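Putative aliphatic sulfonates-binding protein (Escherichia coli, PDB 2X26) probably serves as the periplasmic binding protein that captures aliphatic sulfonates for uptake by an ABC-type transport system. Local coordinates at residues S210-I224 against I238-I250. Numbering follows the deposited sequence. Where two conformers were deposited one is given.
Sequences SEADALTRSQREQSI and IASYLDHRPPTTI
Asp213 and Arg245 meet end-on, one nitrogen to each oxygen: NH2 reaches the syn lone pair of OD2 at 2.6 Å, nearly straight, and NH1 bonds OD1 at 2.9 Å. Carboxylate and guanidinium lie only 15° from coplanar. The Thr248 side chain comes across that of Asp213 at about a right angle and adds a weak bond from OG1 to OD2, while a water joins OD1 to the backbone N of Thr248. An asparagine at Asp213 would probably leave the Arg245 guanidinium without its countercharge and freer to turn. Farther along, the extended side chain of Arg220 slides past Leu242 and makes a weak salt bridge, NH1 (3.1 Å) and NH2 (3.2 Å) both turning to Asp243 OD1. Between the two ion pairs Leu242 CD2 packs on CB and CG2 of Thr216; its CD1 meets Ile224 CG1 (3.7 Å) beyond Arg220, where Ile224 also touches Ile238 and Ala239. This packing belongs to the helical part of a periplasmic-binding-protein fold, where helix 235-243 follows helix 220-231, segments 220-224 and 238-243 running 117° apart, and the loop after it runs back along helix 199-218. In the second shell, Thr216 OG1, set between backbone N and carbonyl carbon (chi1 66°), donates to Asp213 O and through a water reaches Arg245 NH1. Toward Ile250, another water links Ser210 OG to the Ile250 backbone N. Ile14 of helix 14-21 touches both Thr216 and Arg245, whose NH2 also bonds a glycerol probably from the crystallisation liquor.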
# COMPACT_ATOMS: atom_id res chain seq x y z
N SER A 210 0.12 4.61 -12.54
CA SER A 210 1.52 4.16 -12.83
C SER A 210 2.28 5.25 -13.63
O SER A 210 3.48 5.48 -13.37
CB SER A 210 1.50 2.80 -13.55
OG SER A 210 2.84 2.39 -13.80
N GLU A 211 1.62 5.91 -14.59
CA GLU A 211 2.23 7.05 -15.32
C GLU A 211 2.57 8.18 -14.35
O GLU A 211 3.60 8.86 -14.46
CB GLU A 211 1.29 7.62 -16.38
CG GLU A 211 1.02 6.73 -17.55
CD GLU A 211 0.00 7.36 -18.49
OE1 GLU A 211 0.19 8.54 -18.88
OE2 GLU A 211 -1.01 6.70 -18.80
N ALA A 212 1.67 8.42 -13.41
CA ALA A 212 1.86 9.47 -12.44
C ALA A 212 3.03 9.15 -11.51
O ALA A 212 3.85 10.05 -11.22
CB ALA A 212 0.55 9.71 -11.61
N ASP A 213 3.17 7.89 -11.09
CA ASP A 213 4.30 7.50 -10.24
C ASP A 213 5.62 7.76 -10.98
O ASP A 213 6.57 8.26 -10.38
CB ASP A 213 4.17 6.02 -9.82
CG ASP A 213 5.08 5.66 -8.64
OD1 ASP A 213 6.31 5.88 -8.72
OD2 ASP A 213 4.58 5.09 -7.67
N ALA A 214 5.63 7.53 -12.29
CA ALA A 214 6.86 7.72 -13.10
C ALA A 214 7.35 9.19 -13.13
O ALA A 214 8.55 9.46 -13.41
CB ALA A 214 6.63 7.25 -14.45
N LEU A 215 6.43 10.12 -12.87
CA LEU A 215 6.82 11.53 -12.75
C LEU A 215 7.82 11.73 -11.65
O LEU A 215 8.58 12.69 -11.70
CB LEU A 215 5.59 12.44 -12.53
CG LEU A 215 4.55 12.39 -13.67
CD1 LEU A 215 3.31 13.21 -13.28
CD2 LEU A 215 5.10 12.86 -15.04
N THR A 216 7.82 10.87 -10.61
CA THR A 216 8.81 11.00 -9.55
C THR A 216 10.23 10.78 -10.08
O THR A 216 11.19 11.21 -9.45
CB THR A 216 8.60 10.06 -8.33
OG1 THR A 216 8.78 8.70 -8.73
CG2 THR A 216 7.23 10.28 -7.71
N ARG A 217 10.36 10.10 -11.23
CA ARG A 217 11.68 9.96 -11.87
C ARG A 217 11.89 11.00 -12.96
O ARG A 217 12.97 11.62 -13.06
CB ARG A 217 11.89 8.55 -12.43
CG ARG A 217 13.27 8.34 -13.05
CD ARG A 217 13.39 6.96 -13.68
NE ARG A 217 14.76 6.68 -14.13
CZ ARG A 217 15.25 5.45 -14.28
NH1 ARG A 217 14.48 4.40 -13.98
NH2 ARG A 217 16.49 5.26 -14.70
N SER A 218 10.88 11.22 -13.80
CA SER A 218 11.10 12.12 -14.97
C SER A 218 11.03 13.59 -14.59
O SER A 218 11.63 14.42 -15.25
CB SER A 218 10.11 11.81 -16.10
OG SER A 218 8.78 12.02 -15.60
N GLN A 219 10.33 13.89 -13.50
CA GLN A 219 10.19 15.25 -12.98
C GLN A 219 10.49 15.19 -11.48
O GLN A 219 9.66 15.56 -10.62
CB GLN A 219 8.79 15.84 -13.28
CG GLN A 219 8.58 16.39 -14.70
CD GLN A 219 7.10 16.56 -15.08
OE1 GLN A 219 6.30 17.08 -14.32
NE2 GLN A 219 6.74 16.10 -16.27
N ARG A 220 11.70 14.74 -11.14
CA ARG A 220 12.05 14.53 -9.72
C ARG A 220 12.01 15.82 -8.90
O ARG A 220 11.49 15.84 -7.80
CB ARG A 220 13.46 13.87 -9.64
CG ARG A 220 13.83 13.45 -8.21
CD ARG A 220 15.18 12.81 -8.22
NE ARG A 220 15.82 12.81 -6.90
CZ ARG A 220 15.73 11.82 -6.04
NH1 ARG A 220 14.95 10.74 -6.33
NH2 ARG A 220 16.37 11.91 -4.89
N GLU A 221 12.57 16.92 -9.42
CA GLU A 221 12.55 18.16 -8.66
C GLU A 221 11.13 18.62 -8.29
O GLU A 221 10.85 18.96 -7.13
CB GLU A 221 13.25 19.28 -9.46
CG GLU A 221 13.33 20.62 -8.75
CD GLU A 221 13.89 21.76 -9.65
OE1 GLU A 221 13.89 21.65 -10.91
OE2 GLU A 221 14.28 22.81 -9.11
N GLN A 222 10.25 18.60 -9.29
CA GLN A 222 8.87 19.04 -9.11
C GLN A 222 8.15 18.09 -8.16
O GLN A 222 7.39 18.53 -7.28
CB GLN A 222 8.16 19.06 -10.44
CG GLN A 222 6.66 19.17 -10.35
CD GLN A 222 6.00 19.04 -11.71
OE1 GLN A 222 5.86 17.92 -12.27
NE2 GLN A 222 5.59 20.17 -12.27
N SER A 223 8.42 16.79 -8.32
CA SER A 223 7.71 15.79 -7.51
C SER A 223 8.18 15.87 -6.03
O SER A 223 7.40 15.72 -5.07
CB SER A 223 7.93 14.39 -8.09
OG SER A 223 7.40 14.26 -9.40
N ILE A 224 9.46 16.18 -5.82
CA ILE A 224 9.96 16.30 -4.45
C ILE A 224 9.30 17.50 -3.77
O ILE A 224 8.88 17.41 -2.59
CB ILE A 224 11.52 16.42 -4.42
CG1 ILE A 224 12.12 15.03 -4.65
CG2 ILE A 224 11.98 17.11 -3.09
CD1 ILE A 224 13.68 15.09 -4.90
N ILE A 238 12.23 13.68 1.67
CA ILE A 238 11.49 13.20 0.47
C ILE A 238 12.48 12.62 -0.55
O ILE A 238 12.16 11.60 -1.20
CB ILE A 238 10.69 14.32 -0.19
CG1 ILE A 238 9.66 14.90 0.80
CG2 ILE A 238 9.98 13.85 -1.48
CD1 ILE A 238 8.77 13.84 1.41
N ALA A 239 13.62 13.27 -0.72
CA ALA A 239 14.64 12.77 -1.65
C ALA A 239 15.07 11.33 -1.28
O ALA A 239 15.12 10.44 -2.13
CB ALA A 239 15.86 13.68 -1.68
N SER A 240 15.40 11.13 0.01
CA SER A 240 15.76 9.82 0.58
C SER A 240 14.61 8.85 0.40
O SER A 240 14.80 7.70 -0.04
CB SER A 240 16.07 10.00 2.06
OG SER A 240 16.52 8.79 2.67
N TYR A 241 13.39 9.29 0.72
CA TYR A 241 12.21 8.48 0.55
C TYR A 241 12.05 7.94 -0.89
O TYR A 241 11.81 6.71 -1.09
CB TYR A 241 10.98 9.32 0.91
CG TYR A 241 9.68 8.64 0.72
CD1 TYR A 241 9.13 7.86 1.72
CD2 TYR A 241 8.98 8.77 -0.48
CE1 TYR A 241 7.89 7.20 1.52
CE2 TYR A 241 7.76 8.15 -0.68
CZ TYR A 241 7.22 7.38 0.31
OH TYR A 241 6.00 6.81 0.09
N LEU A 242 12.19 8.81 -1.89
CA LEU A 242 12.08 8.36 -3.30
C LEU A 242 13.23 7.43 -3.68
O LEU A 242 13.02 6.45 -4.43
CB LEU A 242 12.05 9.59 -4.23
CG LEU A 242 10.78 10.46 -4.13
CD1 LEU A 242 11.00 11.55 -5.21
CD2 LEU A 242 9.49 9.66 -4.46
N ASP A 243 14.42 7.69 -3.14
CA ASP A 243 15.58 6.85 -3.43
C ASP A 243 15.43 5.39 -2.88
O ASP A 243 16.17 4.50 -3.30
CB ASP A 243 16.84 7.49 -2.87
CG ASP A 243 17.30 8.67 -3.67
OD1 ASP A 243 16.84 8.79 -4.84
OD2 ASP A 243 18.15 9.46 -3.15
N HIS A 244 14.52 5.15 -1.94
CA HIS A 244 14.33 3.79 -1.42
C HIS A 244 13.26 3.02 -2.19
O HIS A 244 12.93 1.90 -1.80
CB HIS A 244 13.97 3.81 0.07
CG HIS A 244 14.97 4.51 0.92
ND1 HIS A 244 14.62 5.28 2.00
CD2 HIS A 244 16.33 4.57 0.83
CE1 HIS A 244 15.71 5.78 2.55
NE2 HIS A 244 16.77 5.36 1.86
N ARG A 245 12.72 3.61 -3.26
CA ARG A 245 11.63 2.96 -4.03
C ARG A 245 12.14 2.42 -5.34
O ARG A 245 13.01 3.05 -5.99
CB ARG A 245 10.56 3.98 -4.39
CG ARG A 245 9.88 4.55 -3.14
CD ARG A 245 8.99 5.68 -3.61
NE ARG A 245 7.69 5.17 -4.03
CZ ARG A 245 7.13 5.32 -5.23
NH1 ARG A 245 7.77 5.92 -6.25
NH2 ARG A 245 5.88 4.83 -5.39
N PRO A 246 11.65 1.24 -5.72
CA PRO A 246 12.01 0.74 -7.04
C PRO A 246 11.15 1.45 -8.10
O PRO A 246 10.17 2.12 -7.76
CB PRO A 246 11.58 -0.75 -6.95
CG PRO A 246 10.41 -0.73 -6.10
CD PRO A 246 10.70 0.33 -5.03
N PRO A 247 11.48 1.28 -9.40
CA PRO A 247 10.53 1.80 -10.39
C PRO A 247 9.16 1.14 -10.19
O PRO A 247 9.09 -0.08 -9.95
CB PRO A 247 11.17 1.36 -11.73
CG PRO A 247 12.67 1.32 -11.42
CD PRO A 247 12.69 0.70 -10.03
N THR A 248 8.09 1.93 -10.23
CA THR A 248 6.78 1.39 -9.94
C THR A 248 6.15 0.87 -11.21
O THR A 248 6.33 1.45 -12.29
CB THR A 248 5.90 2.49 -9.41
OG1 THR A 248 6.36 2.79 -8.10
CG2 THR A 248 4.39 2.05 -9.34
N THR A 249 5.48 -0.27 -11.09
CA THR A 249 4.60 -0.77 -12.13
C THR A 249 3.29 -1.06 -11.38
O THR A 249 3.31 -1.29 -10.20
CB THR A 249 5.13 -2.06 -12.79
OG1 THR A 249 5.38 -3.07 -11.79
CG2 THR A 249 6.47 -1.77 -13.57
N ILE A 250 2.16 -0.97 -12.06
CA ILE A 250 0.91 -1.52 -11.51
C ILE A 250 0.41 -2.60 -12.49
O ILE A 250 0.22 -2.34 -13.70
CB ILE A 250 -0.15 -0.46 -11.27
CG1 ILE A 250 0.44 0.60 -10.31
CG2 ILE A 250 -1.37 -1.13 -10.57
CD1 ILE A 250 -0.26 1.93 -10.30
O HOH W 1 2.77 -0.03 -14.73
O HOH W 2 5.68 4.11 -12.98
O HOH W 3 8.03 4.90 -10.54
O HOH W 4 10.25 7.02 -6.93